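Local coordinates for protein dual function macrocyclase-peptidase POPB (Galerina marginata, PDB 5N4B) that cleaves peptides after proline and joins the ends of the trimmed precursor into a macrocycle during biosynthesis of the amanitin toxins, at residues W465-M476 against D552-L561. The protein carries 1 engineered substitution. Numbering follows the deposited sequence.
Sequences WYESKDGTKIPM and DDFIAAAQFL
The Tyr466 ring lies against Ala557, whose CA sits over one face, 3.9 Å from the centroid of the Tyr466 ring. Ile474 CB of the paired strand lies over the opposite face, toward its rim. CG of Tyr466 lies between its own N and carbonyl carbon (chi1 68°), and this puts the ring over Ala557 and the OH near Asp553 O. Where the strand runs, Tyr466 CB comes 3.6 Å from the Phe560 ring centroid, a CH-pi contact over the face. Met476 bends at its end, and its CE touches both Phe560 CD2 (3.6 Å) and Leu561 CD2. Further out, Tyr466 OH gives a hydrogen bond of 2.7 Å to Asp553 O. It comes from above the carbonyl plane, while the helical N-H of Ala557 reaches the same oxygen from the opposite face. Ser468 OG donates to Asp553 OD1 at 2.6 Å, nearly along the C-O axis. Arg529 forms salt bridges with the same OD1 and with Asp470 OD2. At the outer edge one water links Lys469 NZ to Asp552 OD2, and a second joins Lys469 N to Asp552 O. A helix packed on the edge hairpin of the mixed central sheet fits the alpha/beta-hydrolase fold of the peptidase domain.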
ATOM      1  N   TRP A 465      -6.650  10.567  22.411  1.00 12.48           N
ATOM      2  CA  TRP A 465      -5.396  11.272  22.252  1.00 12.42           C
ATOM      3  C   TRP A 465      -4.483  10.951  23.419  1.00 14.22           C
ATOM      4  O   TRP A 465      -4.929  10.885  24.569  1.00 16.25           O
ATOM      5  CB  TRP A 465      -5.607  12.790  22.155  1.00 14.32           C
ATOM      6  CG  TRP A 465      -6.376  13.214  20.953  1.00 12.68           C
ATOM      7  CD1 TRP A 465      -7.720  13.117  20.760  1.00 13.70           C
ATOM      8  CD2 TRP A 465      -5.834  13.805  19.795  1.00 12.17           C
ATOM      9  NE1 TRP A 465      -8.035  13.580  19.513  1.00 14.05           N
ATOM     10  CE2 TRP A 465      -6.896  14.045  18.910  1.00 13.18           C
ATOM     11  CE3 TRP A 465      -4.553  14.167  19.420  1.00 14.88           C
ATOM     12  CZ2 TRP A 465      -6.682  14.640  17.636  1.00 15.59           C
ATOM     13  CZ3 TRP A 465      -4.337  14.753  18.210  1.00 16.21           C
ATOM     14  CH2 TRP A 465      -5.407  14.992  17.320  1.00 16.78           C
ATOM     15  N   TYR A 466      -3.219  10.743  23.111  1.00 11.65           N
ATOM     16  CA  TYR A 466      -2.181  10.483  24.119  1.00 13.89           C
ATOM     17  C   TYR A 466      -0.997  11.401  23.849  1.00 14.94           C
ATOM     18  O   TYR A 466      -0.910  12.061  22.828  1.00 16.57           O
ATOM     19  CB  TYR A 466      -1.752   9.001  24.148  1.00 12.77           C
ATOM     20  CG  TYR A 466      -1.001   8.546  22.920  1.00 12.88           C
ATOM     21  CD1 TYR A 466      -1.658   8.154  21.763  1.00 11.41           C
ATOM     22  CD2 TYR A 466       0.379   8.482  22.921  1.00 11.91           C
ATOM     23  CE1 TYR A 466      -0.956   7.733  20.649  1.00 12.85           C
ATOM     24  CE2 TYR A 466       1.066   8.064  21.816  1.00 11.28           C
ATOM     25  CZ  TYR A 466       0.406   7.682  20.694  1.00 12.52           C
ATOM     26  OH  TYR A 466       1.128   7.256  19.594  1.00 13.33           O
ATOM     27  N   GLU A 467      -0.051  11.414  24.766  1.00 16.28           N
ATOM     28  CA  GLU A 467       1.100  12.311  24.697  1.00 18.89           C
ATOM     29  C   GLU A 467       2.366  11.495  24.507  1.00 15.74           C
ATOM     30  O   GLU A 467       2.581  10.493  25.204  1.00 17.23           O
ATOM     31  CB  GLU A 467       1.215  13.118  25.999  1.00 21.23           C
ATOM     32  CG  GLU A 467       2.231  14.204  25.976  1.00 28.04           C
ATOM     33  CD  GLU A 467       2.197  15.035  27.251  1.00 38.06           C
ATOM     34  OE1 GLU A 467       1.078  15.323  27.725  1.00 43.75           O
ATOM     35  OE2 GLU A 467       3.277  15.422  27.747  1.00 39.69           O
ATOM     36  N   SER A 468       3.176  11.900  23.554  1.00 15.52           N
ATOM     37  CA  SER A 468       4.454  11.265  23.330  1.00 14.73           C
ATOM     38  C   SER A 468       5.489  11.851  24.278  1.00 19.68           C
ATOM     39  O   SER A 468       5.224  12.826  24.980  1.00 20.08           O
ATOM     40  CB  SER A 468       4.886  11.397  21.863  1.00 15.87           C
ATOM     41  OG  SER A 468       5.950  10.487  21.586  1.00 17.74           O
ATOM     42  N   LYS A 469       6.672  11.239  24.271  1.00 18.17           N
ATOM     43  CA  LYS A 469       7.793  11.681  25.115  1.00 21.47           C
ATOM     44  C   LYS A 469       8.010  13.186  25.095  1.00 23.52           C
ATOM     45  O   LYS A 469       8.188  13.807  26.156  1.00 25.24           O
ATOM     46  CB  LYS A 469       9.045  10.946  24.603  1.00 23.33           C
ATOM     47  CG  LYS A 469      10.276  11.229  25.388  1.00 28.52           C
ATOM     48  CD  LYS A 469      11.452  10.421  24.866  1.00 32.24           C
ATOM     49  CE  LYS A 469      12.768  10.952  25.397  1.00 38.96           C
ATOM     50  NZ  LYS A 469      13.853  10.069  24.938  1.00 35.93           N
ATOM     51  N   ASP A 470       8.015  13.795  23.915  1.00 19.59           N
ATOM     52  CA  ASP A 470       8.320  15.192  23.740  1.00 18.66           C
ATOM     53  C   ASP A 470       7.121  16.099  23.946  1.00 23.61           C
ATOM     54  O   ASP A 470       7.243  17.313  23.761  1.00 24.26           O
ATOM     55  CB  ASP A 470       9.010  15.438  22.396  1.00 22.72           C
ATOM     56  CG  ASP A 470       8.074  15.321  21.178  1.00 20.37           C
ATOM     57  OD1 ASP A 470       6.853  15.116  21.381  1.00 21.28           O
ATOM     58  OD2 ASP A 470       8.554  15.490  20.029  1.00 21.87           O
ATOM     59  N   GLY A 471       5.976  15.553  24.324  1.00 19.72           N
ATOM     60  CA  GLY A 471       4.814  16.359  24.600  1.00 20.77           C
ATOM     61  C   GLY A 471       3.804  16.430  23.468  1.00 20.05           C
ATOM     62  O   GLY A 471       2.682  16.898  23.687  1.00 22.27           O
ATOM     63  N   THR A 472       4.153  15.925  22.280  1.00 19.02           N
ATOM     64  CA  THR A 472       3.240  15.974  21.146  1.00 16.28           C
ATOM     65  C   THR A 472       2.014  15.113  21.409  1.00 16.09           C
ATOM     66  O   THR A 472       2.119  13.967  21.864  1.00 16.11           O
ATOM     67  CB  THR A 472       3.939  15.479  19.887  1.00 16.41           C
ATOM     68  OG1 THR A 472       5.142  16.224  19.689  1.00 20.27           O
ATOM     69  CG2 THR A 472       3.041  15.646  18.673  1.00 17.81           C
ATOM     70  N   LYS A 473       0.848  15.657  21.125  1.00 15.02           N
ATOM     71  CA  LYS A 473      -0.397  14.927  21.247  1.00 14.87           C
ATOM     72  C   LYS A 473      -0.653  14.144  19.967  1.00 15.14           C
ATOM     73  O   LYS A 473      -0.577  14.681  18.861  1.00 14.77           O
ATOM     74  CB  LYS A 473      -1.536  15.893  21.528  1.00 17.28           C
ATOM     75  CG  LYS A 473      -1.324  16.694  22.817  1.00 21.01           C
ATOM     76  CD  LYS A 473      -1.145  15.810  24.032  1.00 33.35           C
ATOM     77  CE  LYS A 473      -1.033  16.636  25.336  1.00 44.08           C
ATOM     78  NZ  LYS A 473       0.026  17.720  25.229  1.00 48.23           N
ATOM     79  N   ILE A 474      -0.932  12.853  20.130  1.00 13.66           N
ATOM     80  CA  ILE A 474      -1.067  11.907  19.023  1.00 14.10           C
ATOM     81  C   ILE A 474      -2.456  11.302  19.137  1.00 11.98           C
ATOM     82  O   ILE A 474      -2.820  10.810  20.215  1.00 11.70           O
ATOM     83  CB  ILE A 474      -0.026  10.775  19.083  1.00 13.24           C
ATOM     84  CG1 ILE A 474       1.414  11.251  19.305  1.00 16.50           C
ATOM     85  CG2 ILE A 474      -0.127   9.919  17.831  1.00 15.24           C
ATOM     86  CD1 ILE A 474       2.009  12.000  18.253  1.00 21.79           C
ATOM     87  N   PRO A 475      -3.250  11.243  18.068  1.00 11.66           N
ATOM     88  CA  PRO A 475      -4.523  10.508  18.125  1.00 10.67           C
ATOM     89  C   PRO A 475      -4.325   9.037  17.817  1.00  9.66           C
ATOM     90  O   PRO A 475      -3.371   8.636  17.147  1.00 11.07           O
ATOM     91  CB  PRO A 475      -5.354  11.148  17.002  1.00 12.17           C
ATOM     92  CG  PRO A 475      -4.298  11.489  16.002  1.00  9.45           C
ATOM     93  CD  PRO A 475      -3.027  11.848  16.727  1.00 12.14           C
ATOM     94  N   MET A 476      -5.251   8.245  18.328  1.00  9.40           N
ATOM     95  CA  MET A 476      -5.202   6.797  18.169  1.00  9.47           C
ATOM     96  C   MET A 476      -6.628   6.277  18.048  1.00 10.17           C
ATOM     97  O   MET A 476      -7.475   6.548  18.908  1.00  9.95           O
ATOM     98  CB  MET A 476      -4.545   6.147  19.372  1.00 10.46           C
ATOM     99  CG  MET A 476      -4.542   4.623  19.343  1.00 10.56           C
ATOM    100  SD  MET A 476      -3.304   3.847  20.432  1.00 11.91           S
ATOM    101  CE  MET A 476      -3.598   4.655  21.998  1.00 17.17           C
ATOM    102  N   ASP A 552       9.240   6.460  19.533  1.00 11.99           N
ATOM    103  CA  ASP A 552       8.740   7.009  20.779  1.00 13.98           C
ATOM    104  C   ASP A 552       7.209   7.114  20.755  1.00 12.21           C
ATOM    105  O   ASP A 552       6.546   6.820  21.748  1.00 13.64           O
ATOM    106  CB  ASP A 552       9.394   8.374  21.030  1.00 14.45           C
ATOM    107  CG  ASP A 552      10.888   8.272  21.426  1.00 18.39           C
ATOM    108  OD1 ASP A 552      11.302   7.202  21.931  1.00 21.20           O
ATOM    109  OD2 ASP A 552      11.604   9.283  21.268  1.00 21.48           O
ATOM    110  N   ASP A 553       6.636   7.536  19.641  1.00 12.57           N
ATOM    111  CA  ASP A 553       5.181   7.659  19.547  1.00 11.42           C
ATOM    112  C   ASP A 553       4.523   6.286  19.692  1.00 10.21           C
ATOM    113  O   ASP A 553       3.510   6.139  20.360  1.00 11.64           O
ATOM    114  CB  ASP A 553       4.773   8.289  18.210  1.00 11.71           C
ATOM    115  CG  ASP A 553       5.125   9.760  18.078  1.00 15.02           C
ATOM    116  OD1 ASP A 553       5.535  10.369  19.067  1.00 15.17           O
ATOM    117  OD2 ASP A 553       4.959  10.245  16.939  1.00 14.01           O
ATOM    118  N   PHE A 554       5.095   5.265  19.056  1.00 10.62           N
ATOM    119  CA  PHE A 554       4.489   3.936  19.073  1.00  9.76           C
ATOM    120  C   PHE A 554       4.606   3.294  20.452  1.00 10.52           C
ATOM    121  O   PHE A 554       3.643   2.692  20.959  1.00 10.44           O
ATOM    122  CB  PHE A 554       5.143   3.062  18.002  1.00  9.89           C
ATOM    123  CG  PHE A 554       4.328   1.866  17.569  1.00  9.40           C
ATOM    124  CD1 PHE A 554       3.106   2.006  16.960  1.00  9.24           C
ATOM    125  CD2 PHE A 554       4.877   0.605  17.652  1.00 10.44           C
ATOM    126  CE1 PHE A 554       2.388   0.903  16.513  1.00 10.18           C
ATOM    127  CE2 PHE A 554       4.173  -0.505  17.226  1.00  9.25           C
ATOM    128  CZ  PHE A 554       2.938  -0.361  16.675  1.00  9.60           C
ATOM    129  N   ILE A 555       5.760   3.447  21.088  1.00 10.30           N
ATOM    130  CA  ILE A 555       5.933   2.937  22.437  1.00 11.68           C
ATOM    131  C   ILE A 555       5.025   3.662  23.442  1.00 10.10           C
ATOM    132  O   ILE A 555       4.371   3.040  24.291  1.00 12.49           O
ATOM    133  CB  ILE A 555       7.418   3.009  22.820  1.00 13.06           C
ATOM    134  CG1 ILE A 555       8.217   2.018  21.983  1.00 13.28           C
ATOM    135  CG2 ILE A 555       7.564   2.756  24.320  1.00 14.59           C
ATOM    136  CD1 ILE A 555       9.718   2.297  22.005  1.00 15.59           C
ATOM    137  N   ALA A 556       4.924   4.990  23.319  1.00 12.11           N
ATOM    138  CA  ALA A 556       4.020   5.734  24.194  1.00 12.10           C
ATOM    139  C   ALA A 556       2.561   5.297  24.037  1.00 12.25           C
ATOM    140  O   ALA A 556       1.778   5.301  25.011  1.00 14.29           O
ATOM    141  CB  ALA A 556       4.189   7.234  23.986  1.00 13.11           C
ATOM    142  N   ALA A 557       2.147   4.930  22.824  1.00 10.52           N
ATOM    143  CA  ALA A 557       0.782   4.464  22.635  1.00 10.60           C
ATOM    144  C   ALA A 557       0.530   3.202  23.454  1.00 10.02           C
ATOM    145  O   ALA A 557      -0.508   3.067  24.106  1.00 11.93           O
ATOM    146  CB  ALA A 557       0.538   4.213  21.150  1.00 12.08           C
ATOM    147  N   ALA A 558       1.471   2.269  23.431  1.00 11.79           N
ATOM    148  CA  ALA A 558       1.304   1.012  24.161  1.00 11.53           C
ATOM    149  C   ALA A 558       1.305   1.257  25.658  1.00 14.57           C
ATOM    150  O   ALA A 558       0.522   0.638  26.387  1.00 14.57           O
ATOM    151  CB  ALA A 558       2.417   0.038  23.760  1.00 13.20           C
ATOM    152  N   GLN A 559       2.143   2.184  26.115  1.00 12.72           N
ATOM    153  CA  GLN A 559       2.177   2.518  27.529  1.00 14.09           C
ATOM    154  C   GLN A 559       0.857   3.151  27.955  1.00 13.51           C
ATOM    155  O   GLN A 559       0.338   2.854  29.032  1.00 16.65           O
ATOM    156  CB  GLN A 559       3.371   3.454  27.798  1.00 15.09           C
ATOM    157  CG  GLN A 559       4.699   2.744  27.573  1.00 15.52           C
ATOM    158  CD  GLN A 559       5.892   3.649  27.656  1.00 18.22           C
ATOM    159  OE1 GLN A 559       5.895   4.780  27.158  1.00 20.39           O
ATOM    160  NE2 GLN A 559       6.947   3.137  28.257  1.00 22.10           N
ATOM    161  N   PHE A 560       0.295   4.011  27.101  1.00 12.46           N
ATOM    162  CA  PHE A 560      -0.976   4.675  27.372  1.00 12.72           C
ATOM    163  C   PHE A 560      -2.129   3.689  27.455  1.00 13.36           C
ATOM    164  O   PHE A 560      -3.004   3.812  28.317  1.00 14.97           O
ATOM    165  CB  PHE A 560      -1.223   5.697  26.251  1.00 13.18           C
ATOM    166  CG  PHE A 560      -2.604   6.310  26.230  1.00 14.52           C
ATOM    167  CD1 PHE A 560      -2.889   7.419  26.970  1.00 16.99           C
ATOM    168  CD2 PHE A 560      -3.598   5.775  25.465  1.00 16.41           C
ATOM    169  CE1 PHE A 560      -4.165   7.991  26.919  1.00 16.73           C
ATOM    170  CE2 PHE A 560      -4.868   6.346  25.445  1.00 21.56           C
ATOM    171  CZ  PHE A 560      -5.115   7.449  26.169  1.00 18.80           C
ATOM    172  N   LEU A 561      -2.145   2.683  26.574  1.00 13.54           N
ATOM    173  CA  LEU A 561      -3.231   1.694  26.608  1.00 12.88           C
ATOM    174  C   LEU A 561      -3.292   1.024  27.962  1.00 13.77           C
ATOM    175  O   LEU A 561      -4.373   0.776  28.481  1.00 15.60           O
ATOM    176  CB  LEU A 561      -3.033   0.651  25.512  1.00 13.37           C
ATOM    177  CG  LEU A 561      -3.221   1.125  24.081  1.00 12.23           C
ATOM    178  CD1 LEU A 561      -2.850   0.025  23.127  1.00 13.17           C
ATOM    179  CD2 LEU A 561      -4.620   1.574  23.832  1.00 13.86           C
TER
HETATM  180  O   HOH W   1      14.029   9.838  22.107  1.00 24.19           O
HETATM  181  O   HOH W   2       7.543   8.153  23.977  1.00 25.96           O